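Local coordinates for Lmo0547 protein (Listeria monocytogenes, PDB 4R9N) that probably regulates transcription as a SorC-family DNA-binding protein, the part modelled here being its putative sugar-binding domain, at residues 76-81 against 107-112; 55-60 against 97-102; 65-70 against 101-106; 118-123 against 203-208. One frame throughout, in Å; residues are numbered along the deposited sequence.

Interaction 1 of 4, residues 76-81 against 107-112; sequences KDLTII and MKCHSK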
# COMPACT_ATOMS: atom_id res chain seq x y z
N LYS A 76 5.83 -22.00 -4.74
CA LYS A 76 4.67 -22.45 -5.54
C LYS A 76 3.34 -22.56 -4.78
O LYS A 76 2.27 -22.40 -5.39
CB LYS A 76 5.01 -23.75 -6.27
CG LYS A 76 5.12 -24.91 -5.30
CD LYS A 76 5.19 -26.28 -5.99
CE LYS A 76 4.60 -27.35 -5.07
NZ LYS A 76 5.17 -27.28 -3.69
N ASP A 77 3.39 -22.74 -3.46
CA ASP A 77 2.17 -22.79 -2.67
C ASP A 77 1.54 -21.43 -2.27
O ASP A 77 0.50 -21.39 -1.69
CB ASP A 77 2.34 -23.67 -1.41
CG ASP A 77 2.66 -25.16 -1.74
OD1 ASP A 77 2.31 -25.66 -2.84
OD2 ASP A 77 3.27 -25.85 -0.89
N LEU A 78 2.19 -20.31 -2.57
CA LEU A 78 1.67 -19.01 -2.21
C LEU A 78 0.43 -18.68 -3.03
O LEU A 78 0.37 -19.07 -4.18
CB LEU A 78 2.74 -17.94 -2.48
CG LEU A 78 2.40 -16.49 -2.06
CD1 LEU A 78 2.23 -16.32 -0.57
CD2 LEU A 78 3.53 -15.54 -2.47
N THR A 79 -0.54 -17.98 -2.47
CA THR A 79 -1.57 -17.31 -3.27
C THR A 79 -1.49 -15.81 -3.07
O THR A 79 -1.49 -15.35 -1.94
CB THR A 79 -2.97 -17.83 -2.90
OG1 THR A 79 -2.96 -19.24 -3.11
CG2 THR A 79 -4.06 -17.23 -3.75
N ILE A 80 -1.36 -15.07 -4.18
CA ILE A 80 -1.29 -13.58 -4.19
C ILE A 80 -2.65 -13.02 -4.62
O ILE A 80 -3.22 -13.49 -5.64
CB ILE A 80 -0.21 -13.11 -5.18
CG1 ILE A 80 1.09 -13.79 -4.87
CG2 ILE A 80 -0.01 -11.59 -5.11
CD1 ILE A 80 2.15 -13.46 -5.91
N ILE A 81 -3.14 -12.06 -3.85
CA ILE A 81 -4.48 -11.49 -4.00
C ILE A 81 -4.38 -9.96 -4.15
O ILE A 81 -3.83 -9.28 -3.27
CB ILE A 81 -5.34 -11.73 -2.75
CG1 ILE A 81 -5.26 -13.17 -2.27
CG2 ILE A 81 -6.78 -11.24 -2.95
CD1 ILE A 81 -6.02 -14.12 -3.12
N MSE A 107 7.36 -16.14 -8.71
CA MSE A 107 7.33 -17.20 -7.65
C MSE A 107 6.72 -18.50 -8.09
O MSE A 107 6.57 -19.45 -7.28
CB MSE A 107 6.63 -16.67 -6.39
CG MSE A 107 7.42 -15.56 -5.80
SE MSE A 107 6.71 -15.01 -4.05
CE MSE A 107 5.66 -13.53 -4.76
N LYS A 108 6.28 -18.54 -9.35
CA LYS A 108 5.55 -19.67 -9.93
C LYS A 108 4.42 -20.16 -9.06
O LYS A 108 4.24 -21.36 -8.84
CB LYS A 108 6.53 -20.81 -10.25
CG LYS A 108 7.60 -20.43 -11.23
CD LYS A 108 8.48 -21.65 -11.54
CE LYS A 108 9.53 -21.34 -12.60
NZ LYS A 108 8.89 -20.91 -13.87
N CYS A 109 3.62 -19.22 -8.56
CA CYS A 109 2.61 -19.52 -7.50
C CYS A 109 1.18 -19.30 -8.00
O CYS A 109 0.94 -19.29 -9.21
CB CYS A 109 2.99 -18.69 -6.25
SG CYS A 109 2.75 -16.93 -6.44
N HIS A 110 0.22 -19.21 -7.10
CA HIS A 110 -1.18 -18.96 -7.47
C HIS A 110 -1.49 -17.45 -7.33
O HIS A 110 -0.82 -16.71 -6.58
CB HIS A 110 -2.11 -19.76 -6.60
CG HIS A 110 -1.71 -21.20 -6.47
ND1 HIS A 110 -1.89 -22.12 -7.49
CD2 HIS A 110 -1.14 -21.87 -5.44
CE1 HIS A 110 -1.44 -23.30 -7.09
NE2 HIS A 110 -0.98 -23.17 -5.85
N SER A 111 -2.50 -16.99 -8.04
CA SER A 111 -2.97 -15.57 -7.89
C SER A 111 -4.42 -15.51 -8.24
O SER A 111 -4.93 -16.44 -8.94
CB SER A 111 -2.17 -14.62 -8.80
OG SER A 111 -2.32 -14.97 -10.16
N LYS A 112 -5.09 -14.49 -7.75
CA LYS A 112 -6.46 -14.24 -8.11
C LYS A 112 -6.50 -12.91 -8.83
O LYS A 112 -5.60 -12.13 -8.75
CB LYS A 112 -7.36 -14.24 -6.85
CG LYS A 112 -7.48 -15.61 -6.16
CD LYS A 112 -7.99 -16.67 -7.14
CE LYS A 112 -8.75 -17.80 -6.47
NZ LYS A 112 -7.91 -18.31 -5.35
O HOH W 1 1.82 -23.02 -7.93
O HOH W 2 0.09 -25.21 -4.33
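Three main-chain hydrogen bonds set the register between strand 79-82 and the short parallel strand 110-111. His110 N gives to Leu78 O at 2.9 Å, almost along the C=O axis, and Lys112 N meets Ile80 O in the same head-on way. Between them Ile80 N approaches His110 O at 3.0 Å from above the carbonyl plane. On the face that carries Ile80, the CD1 tip rests on Cys109 SG (3.6 Å). Beside it comes the selenomethionine at 107, whose chain bends at chi3 (-96°) so that Met107 SE touches Leu78 CD2 at 3.6 Å while its CE lies against both Leu78 CD2 and Ile80 CD1. The other face is polar: Thr79 OG1 abuts His110 CB at 3.6 Å, and the ring continues toward the 76-78 turn. One water sits in the ring plane at His110 NE2 (2.8 Å) and donates to Asp77 OD1; a second lies over one ring face, donating to Lys76 O and Lys108 O. Asp77 OD1 also has a weak, 3.4 Å salt bridge to Lys76 NZ. Further out, Lys108, with positive phi (47°), turns the chain out of helix 96-107, and Lys104 NZ bonds Ser111 OG. Leu55 continues the sheet beyond 79-82, leaving 110-111 as an outermost strand of this chain. The pairing closes a beta-alpha-beta crossover through helix 96-107. Its chemistry is two-sided: sulfur, selenium and aliphatic carbon pack beneath the helix, whereas the His110 side relies on water, and the nearby carboxylate of Asp77 may favour a protonated imidazole.

Interaction 2 of 4, residues 55-60 against 97-102; sequences LGISWG and NQICYD
Ile57, the last residue of strand 54-57, aims its side chain at helix 96-107. At the root of that side chain, Ile57 CB touches Cys100 SG at 3.7 Å, in the conformer of Cys100 described here. CG2, anti to the backbone N, runs on to meet Ile99 CG2 at 3.8 Å, branch against branch, as the two isoleucines cross obliquely. CG1 takes the position beside the backbone N (chi1 -56°) and still passes Cys100 SG at 4.0 Å. A further bend at chi2 (-71°) brings the CD1 tip to Leu103 CD1, 3.8 Å away and one helical turn beyond Ile99. This is the helix-on-sheet layer of a Rossmann-like alpha/beta fold: the strand lies inside a parallel sheet, between 147-151 and 79-82, and the helix belongs to the crossover that leaves 79-82. Cys100 therefore also lies on Ile80, and Ile99 also reaches Ala67 of helix 61-69. Where the strand ends, Ile99 takes over from Ile57. Its chain extends (chi2 161°) past the carboxyl end of the strand, so that Ile99 CD1 comes to 4.2 Å from Trp59 CA and equally close to Gly60 N. These are loose contacts with backbone, since the Trp59 side chain leads elsewhere, onto Ile84 and Ile164. The loop is pinned by polar partners instead: Ser58 OG bonds Asn185 OD1, and Ser58 O pairs with Ser96 OG. Gly60, in the N-cap position of helix 61-69, has backbone angles at which a CB would run into the carbonyl O of Trp59.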
# COMPACT_ATOMS: atom_id res chain seq x y z
N LEU A 55 -0.69 -13.57 0.36
CA LEU A 55 -0.07 -12.24 0.31
C LEU A 55 -1.04 -11.31 -0.49
O LEU A 55 -1.40 -11.64 -1.62
CB LEU A 55 1.26 -12.30 -0.38
CG LEU A 55 1.93 -10.97 -0.77
CD1 LEU A 55 2.34 -10.30 0.51
CD2 LEU A 55 3.17 -11.25 -1.59
N GLY A 56 -1.46 -10.23 0.13
CA GLY A 56 -2.28 -9.19 -0.51
C GLY A 56 -1.37 -8.04 -0.97
O GLY A 56 -0.41 -7.65 -0.27
N ILE A 57 -1.64 -7.52 -2.16
CA ILE A 57 -0.88 -6.46 -2.77
C ILE A 57 -1.83 -5.33 -3.16
O ILE A 57 -2.90 -5.57 -3.73
CB ILE A 57 -0.15 -6.98 -4.02
CG1 ILE A 57 0.72 -8.18 -3.69
CG2 ILE A 57 0.69 -5.92 -4.74
CD1 ILE A 57 1.95 -7.97 -2.89
N SER A 58 -1.41 -4.10 -2.88
CA SER A 58 -2.12 -2.94 -3.36
C SER A 58 -1.64 -2.52 -4.75
O SER A 58 -1.38 -3.36 -5.61
CB SER A 58 -2.05 -1.83 -2.31
OG SER A 58 -2.96 -0.79 -2.58
N TRP A 59 -1.54 -1.22 -5.00
CA TRP A 59 -1.17 -0.69 -6.29
C TRP A 59 -0.20 0.49 -6.17
O TRP A 59 0.11 0.98 -5.07
CB TRP A 59 -2.49 -0.25 -6.95
CG TRP A 59 -2.86 1.09 -6.55
CD1 TRP A 59 -3.41 1.48 -5.34
CD2 TRP A 59 -2.69 2.27 -7.32
NE1 TRP A 59 -3.55 2.87 -5.33
CE2 TRP A 59 -3.12 3.37 -6.54
CE3 TRP A 59 -2.18 2.53 -8.62
CZ2 TRP A 59 -3.09 4.67 -7.01
CZ3 TRP A 59 -2.16 3.84 -9.08
CH2 TRP A 59 -2.58 4.89 -8.27
N GLY A 60 0.24 0.99 -7.31
CA GLY A 60 0.98 2.26 -7.33
C GLY A 60 2.40 2.19 -7.76
O GLY A 60 2.95 1.13 -7.93
N ASN A 97 -3.79 -5.84 -10.32
CA ASN A 97 -3.87 -7.12 -11.04
C ASN A 97 -2.63 -7.50 -11.81
O ASN A 97 -2.21 -8.66 -11.76
CB ASN A 97 -5.04 -7.15 -12.04
CG ASN A 97 -6.39 -7.29 -11.34
OD1 ASN A 97 -6.56 -8.16 -10.49
ND2 ASN A 97 -7.37 -6.52 -11.78
N GLN A 98 -2.05 -6.55 -12.53
CA GLN A 98 -0.86 -6.76 -13.30
C GLN A 98 0.36 -6.95 -12.37
O GLN A 98 1.21 -7.80 -12.65
CB GLN A 98 -0.55 -5.58 -14.19
CG GLN A 98 0.69 -5.79 -15.06
CD GLN A 98 0.48 -6.81 -16.18
OE1 GLN A 98 -0.56 -6.81 -16.86
NE2 GLN A 98 1.46 -7.70 -16.36
N ILE A 99 0.43 -6.17 -11.27
CA ILE A 99 1.49 -6.37 -10.29
C ILE A 99 1.47 -7.82 -9.69
O ILE A 99 2.49 -8.51 -9.56
CB ILE A 99 1.46 -5.29 -9.18
CG1 ILE A 99 1.81 -3.91 -9.77
CG2 ILE A 99 2.43 -5.64 -8.07
CD1 ILE A 99 1.37 -2.77 -8.87
N CYS A 100 0.26 -8.23 -9.30
CA CYS A 100 0.06 -9.55 -8.73
C CYS A 100 0.46 -10.64 -9.71
O CYS A 100 1.08 -11.64 -9.31
CB CYS A 100 -1.39 -9.79 -8.25
SG CYS A 100 -1.78 -8.86 -6.77
N TYR A 101 0.08 -10.48 -10.96
CA TYR A 101 0.44 -11.45 -11.99
C TYR A 101 1.97 -11.51 -12.15
O TYR A 101 2.55 -12.60 -12.21
CB TYR A 101 -0.23 -11.11 -13.30
CG TYR A 101 -0.00 -12.21 -14.32
CD1 TYR A 101 0.96 -12.07 -15.30
CD2 TYR A 101 -0.73 -13.38 -14.28
CE1 TYR A 101 1.20 -13.08 -16.22
CE2 TYR A 101 -0.51 -14.39 -15.21
CZ TYR A 101 0.47 -14.22 -16.16
OH TYR A 101 0.73 -15.17 -17.13
N ASP A 102 2.63 -10.36 -12.24
CA ASP A 102 4.06 -10.34 -12.39
C ASP A 102 4.77 -11.02 -11.20
O ASP A 102 5.81 -11.72 -11.41
CB ASP A 102 4.59 -8.93 -12.59
CG ASP A 102 4.14 -8.29 -13.89
OD1 ASP A 102 3.75 -9.01 -14.85
OD2 ASP A 102 4.19 -7.04 -13.96

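Interaction 3 of 4, residues 65-70 against 101-106; sequences KFANEF and YDLKKK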
# COMPACT_ATOMS: atom_id res chain seq x y z
N LYS A 65 7.65 -0.64 -8.56
CA LYS A 65 9.08 -0.76 -8.44
C LYS A 65 9.52 -1.98 -7.60
O LYS A 65 10.43 -2.72 -7.96
CB LYS A 65 9.66 0.57 -7.90
CG LYS A 65 9.66 1.68 -8.94
CD LYS A 65 10.03 3.04 -8.37
CE LYS A 65 10.00 4.15 -9.45
NZ LYS A 65 11.03 3.86 -10.50
N PHE A 66 8.89 -2.15 -6.46
CA PHE A 66 9.10 -3.35 -5.61
C PHE A 66 8.96 -4.60 -6.43
O PHE A 66 9.80 -5.50 -6.39
CB PHE A 66 8.13 -3.31 -4.45
CG PHE A 66 8.01 -4.58 -3.68
CD1 PHE A 66 8.95 -4.93 -2.71
CD2 PHE A 66 6.94 -5.42 -3.89
CE1 PHE A 66 8.80 -6.10 -1.98
CE2 PHE A 66 6.80 -6.58 -3.17
CZ PHE A 66 7.75 -6.92 -2.22
N ALA A 67 7.86 -4.69 -7.15
CA ALA A 67 7.64 -5.88 -7.98
C ALA A 67 8.68 -6.08 -9.09
O ALA A 67 9.08 -7.18 -9.36
CB ALA A 67 6.22 -5.88 -8.53
N ASN A 68 9.16 -5.01 -9.70
CA ASN A 68 10.14 -5.12 -10.73
C ASN A 68 11.43 -5.66 -10.13
O ASN A 68 12.17 -6.39 -10.82
CB ASN A 68 10.40 -3.71 -11.36
CG ASN A 68 9.25 -3.22 -12.24
OD1 ASN A 68 8.33 -3.94 -12.58
ND2 ASN A 68 9.31 -1.96 -12.58
N GLU A 69 11.72 -5.24 -8.88
CA GLU A 69 12.98 -5.63 -8.23
C GLU A 69 12.92 -7.02 -7.58
O GLU A 69 13.94 -7.58 -7.13
CB GLU A 69 13.38 -4.60 -7.16
CG GLU A 69 13.69 -3.20 -7.69
CD GLU A 69 15.03 -3.09 -8.36
OE1 GLU A 69 15.83 -4.07 -8.37
OE2 GLU A 69 15.26 -2.00 -8.88
N PHE A 70 11.73 -7.58 -7.48
CA PHE A 70 11.51 -8.82 -6.77
C PHE A 70 12.26 -9.99 -7.41
O PHE A 70 12.35 -10.09 -8.66
CB PHE A 70 10.01 -9.08 -6.66
CG PHE A 70 9.65 -9.99 -5.56
CD1 PHE A 70 9.51 -9.48 -4.27
CD2 PHE A 70 9.51 -11.36 -5.77
CE1 PHE A 70 9.24 -10.32 -3.22
CE2 PHE A 70 9.24 -12.22 -4.72
CZ PHE A 70 9.07 -11.69 -3.45
N TYR A 101 0.08 -10.48 -10.96
CA TYR A 101 0.44 -11.45 -11.99
C TYR A 101 1.97 -11.51 -12.15
O TYR A 101 2.55 -12.60 -12.21
CB TYR A 101 -0.23 -11.11 -13.30
CG TYR A 101 -0.00 -12.21 -14.32
CD1 TYR A 101 0.96 -12.07 -15.30
CD2 TYR A 101 -0.73 -13.38 -14.28
CE1 TYR A 101 1.20 -13.08 -16.22
CE2 TYR A 101 -0.51 -14.39 -15.21
CZ TYR A 101 0.47 -14.22 -16.16
OH TYR A 101 0.73 -15.17 -17.13
N ASP A 102 2.63 -10.36 -12.24
CA ASP A 102 4.06 -10.34 -12.39
C ASP A 102 4.77 -11.02 -11.20
O ASP A 102 5.81 -11.72 -11.41
CB ASP A 102 4.59 -8.93 -12.59
CG ASP A 102 4.14 -8.29 -13.89
OD1 ASP A 102 3.75 -9.01 -14.85
OD2 ASP A 102 4.19 -7.04 -13.96
N LEU A 103 4.31 -10.77 -9.96
CA LEU A 103 4.85 -11.48 -8.80
C LEU A 103 4.56 -13.00 -8.89
O LEU A 103 5.44 -13.82 -8.57
CB LEU A 103 4.29 -10.93 -7.47
CG LEU A 103 4.78 -9.51 -7.11
CD1 LEU A 103 3.93 -8.96 -5.97
CD2 LEU A 103 6.26 -9.54 -6.78
N LYS A 104 3.41 -13.36 -9.42
CA LYS A 104 3.04 -14.78 -9.53
C LYS A 104 3.99 -15.49 -10.48
O LYS A 104 4.38 -16.66 -10.27
CB LYS A 104 1.62 -14.91 -10.04
CG LYS A 104 1.15 -16.32 -10.38
CD LYS A 104 0.71 -16.46 -11.83
CE LYS A 104 -0.15 -17.71 -12.09
NZ LYS A 104 -1.54 -17.58 -11.54
N LYS A 105 4.31 -14.81 -11.59
CA LYS A 105 5.26 -15.38 -12.58
C LYS A 105 6.67 -15.58 -11.96
O LYS A 105 7.35 -16.61 -12.23
CB LYS A 105 5.41 -14.45 -13.76
CG LYS A 105 4.27 -14.43 -14.73
CD LYS A 105 4.41 -13.20 -15.61
CE LYS A 105 5.15 -13.45 -16.91
NZ LYS A 105 4.21 -13.55 -18.05
N LYS A 106 7.11 -14.61 -11.14
CA LYS A 106 8.41 -14.72 -10.44
C LYS A 106 8.46 -15.87 -9.41
O LYS A 106 9.52 -16.49 -9.24
CB LYS A 106 8.85 -13.39 -9.80
CG LYS A 106 9.25 -12.32 -10.83
CD LYS A 106 9.70 -11.01 -10.24
CE LYS A 106 10.18 -10.07 -11.33
NZ LYS A 106 10.89 -8.92 -10.80
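Helix 101-106 runs nearly parallel to helix 65-69, the short axes 9.7 Å apart and inclined by 17°. Along the former, Asp102 comes first; its carboxylate turns to Arg64, one turn before Ala67, in a salt bridge that ties the two helices at that level. Leu103 follows and fills the gap between them. With CG anti to the carbonyl carbon, its CD2 branch lies 4.1 Å from Ala67 CB and tops one face of the Phe70 ring, where Leu103 CD2 is 3.6 Å from Phe70 CG, a CH-pi contact. Lys106 ends the walk. Beyond CG its chain is fully extended, running past the edge of the Phe70 ring with CD near the ring plane, and it delivers the ammonium to backbone oxygens at the end of helix 61-69. Lys106 NZ donates to Ala67 O at 2.9 Å and, on a lone pair, to Phe70 O at 2.8 Å; both bonds lie in the carbonyl planes. The positive charge probably complements the helix dipole there. Phe70 also packs on Ile49 of helix 30-49. Two near-parallel neighbouring helices, each following a strand of the central parallel sheet, are typical of the Rossmann-like alpha/beta fold.

Interaction 4 of 4, residues 118-123 against 203-208; sequences ALVEDT and HVIGLS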
# COMPACT_ATOMS: atom_id res chain seq x y z
N ALA A 118 -11.37 -0.01 -9.93
CA ALA A 118 -11.16 0.45 -8.57
C ALA A 118 -12.24 1.38 -8.04
O ALA A 118 -12.57 1.35 -6.85
CB ALA A 118 -9.82 1.18 -8.49
N LEU A 119 -12.69 2.30 -8.91
CA LEU A 119 -13.55 3.41 -8.48
C LEU A 119 -14.71 3.39 -9.43
O LEU A 119 -14.49 3.53 -10.63
CB LEU A 119 -12.83 4.78 -8.54
CG LEU A 119 -13.69 6.04 -8.21
CD1 LEU A 119 -14.31 5.92 -6.85
CD2 LEU A 119 -12.87 7.31 -8.28
N VAL A 120 -15.92 3.16 -8.90
CA VAL A 120 -17.14 3.19 -9.66
C VAL A 120 -18.05 4.25 -9.02
O VAL A 120 -18.64 4.03 -7.97
CB VAL A 120 -17.75 1.80 -9.62
CG1 VAL A 120 -19.02 1.70 -10.42
CG2 VAL A 120 -16.72 0.79 -10.17
N GLU A 121 -18.14 5.40 -9.66
CA GLU A 121 -18.97 6.53 -9.23
C GLU A 121 -20.47 6.22 -9.32
O GLU A 121 -21.29 6.78 -8.62
CB GLU A 121 -18.70 7.76 -10.10
CG GLU A 121 -17.28 8.29 -10.01
CD GLU A 121 -17.02 9.44 -10.97
OE1 GLU A 121 -16.06 10.19 -10.71
OE2 GLU A 121 -17.76 9.60 -11.97
N ASP A 122 -20.84 5.32 -10.21
CA ASP A 122 -22.24 4.94 -10.34
C ASP A 122 -22.59 4.01 -9.19
O ASP A 122 -22.20 2.85 -9.20
CB ASP A 122 -22.45 4.26 -11.68
CG ASP A 122 -23.90 4.00 -12.03
OD1 ASP A 122 -24.72 3.62 -11.19
OD2 ASP A 122 -24.21 4.08 -13.23
N THR A 123 -23.35 4.52 -8.23
CA THR A 123 -23.58 3.78 -7.00
C THR A 123 -24.27 2.41 -7.21
O THR A 123 -23.93 1.40 -6.55
CB THR A 123 -24.45 4.65 -6.08
OG1 THR A 123 -23.80 5.95 -5.90
CG2 THR A 123 -24.63 3.94 -4.75
N HIS A 203 -17.21 4.38 -2.94
CA HIS A 203 -17.31 3.91 -4.30
C HIS A 203 -16.07 3.11 -4.77
O HIS A 203 -15.91 2.78 -5.93
CB HIS A 203 -17.64 5.09 -5.22
CG HIS A 203 -19.06 5.59 -5.05
ND1 HIS A 203 -19.46 6.33 -3.95
CD2 HIS A 203 -20.17 5.39 -5.78
CE1 HIS A 203 -20.77 6.58 -4.03
NE2 HIS A 203 -21.21 6.06 -5.16
N VAL A 204 -15.19 2.75 -3.84
CA VAL A 204 -13.98 2.03 -4.19
C VAL A 204 -14.23 0.52 -4.02
O VAL A 204 -14.78 0.08 -3.00
CB VAL A 204 -12.82 2.50 -3.28
CG1 VAL A 204 -11.61 1.58 -3.42
CG2 VAL A 204 -12.40 3.92 -3.65
N ILE A 205 -13.80 -0.27 -5.01
CA ILE A 205 -13.85 -1.72 -4.90
C ILE A 205 -12.47 -2.18 -4.46
O ILE A 205 -11.56 -2.24 -5.24
CB ILE A 205 -14.28 -2.37 -6.23
CG1 ILE A 205 -15.69 -1.82 -6.63
CG2 ILE A 205 -14.32 -3.90 -6.05
CD1 ILE A 205 -16.29 -2.39 -7.86
N GLY A 206 -12.35 -2.53 -3.18
CA GLY A 206 -11.13 -3.03 -2.62
C GLY A 206 -11.27 -3.02 -1.10
O GLY A 206 -12.29 -2.56 -0.56
N LEU A 207 -10.22 -3.47 -0.44
CA LEU A 207 -10.17 -3.57 1.00
C LEU A 207 -10.24 -2.22 1.66
O LEU A 207 -9.54 -1.29 1.23
CB LEU A 207 -8.81 -4.20 1.34
CG LEU A 207 -8.53 -4.91 2.63
CD1 LEU A 207 -8.88 -6.37 2.45
CD2 LEU A 207 -7.05 -4.82 2.96
N SER A 208 -11.06 -2.09 2.71
CA SER A 208 -11.20 -0.88 3.50
C SER A 208 -10.11 -0.75 4.56
O SER A 208 -9.36 -1.71 4.85
CB SER A 208 -12.57 -0.89 4.20
OG SER A 208 -12.49 -1.86 5.25
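The two loops run in opposite directions past each other through a single backbone bridge at Leu119 and Val204, with Ile205 N giving to Ala118 O at 2.7 Å and Val120 N to His203 O at 3.0 Å, the latter bond nearly straight (172°). Most of the side-chain contact comes from His203. With CG anti to the carbonyl carbon, the imidazole reaches along the 120-123 turn edge-on: Val120 O lies in the ring plane, 3.0 Å from His203 CD2, and the hydroxyl of Thr123 meets the same edge further round. Thr123 OG1 and His203 NE2 are 2.7 Å apart in a short hydrogen bond that either could donate. The second ring nitrogen, ND1, is bonded to Glu199 O in the preceding helix, so both nitrogens are engaged and the rotation of this buried ring is fixed. Aliphatic contacts flank the bridge. Leu119 CD1 lies over the backbone at 203, 3.8 Å from His203 CB, and just touches Val204 CG2. Val120 CG2, anti to its carbonyl carbon, meets Ile205 CD1 at 4.0 Å, the two side chains crossing obliquely. Asp122 is the N-cap of helix 123-131, its OD1 making weak bonds to Glu124 N and Met125 N, so the histidine grips the chain just where that helix starts. Val120 and Ile205 both pack on helix 123-131; beyond them Ile205 and Leu207 bond through their backbones to Gly85 and Leu83, after strand 79-82, and Gly206 O takes Arg187 of strand 187-190.

Overall arrangement
Interactions 1, 2 and 3 build one corner of the alpha/beta fold, all drawing on helix 96-107 or the turn that leaves it. Interaction 2 is the buried one, helix against sheet and apolar throughout; interaction 3 continues the same helix onto its neighbour, the two contacts sharing Tyr101 and Asp102. Interaction 1 extends the sheet beside them through backbone pairing, and Lys104 links it to interaction 3; its outer face is polar and hydrated. Interaction 4 stands apart, its centre about 17 Å from that of interaction 2 and about 25 Å from the others, joining two irregular loops by backbone bonds and a histidine.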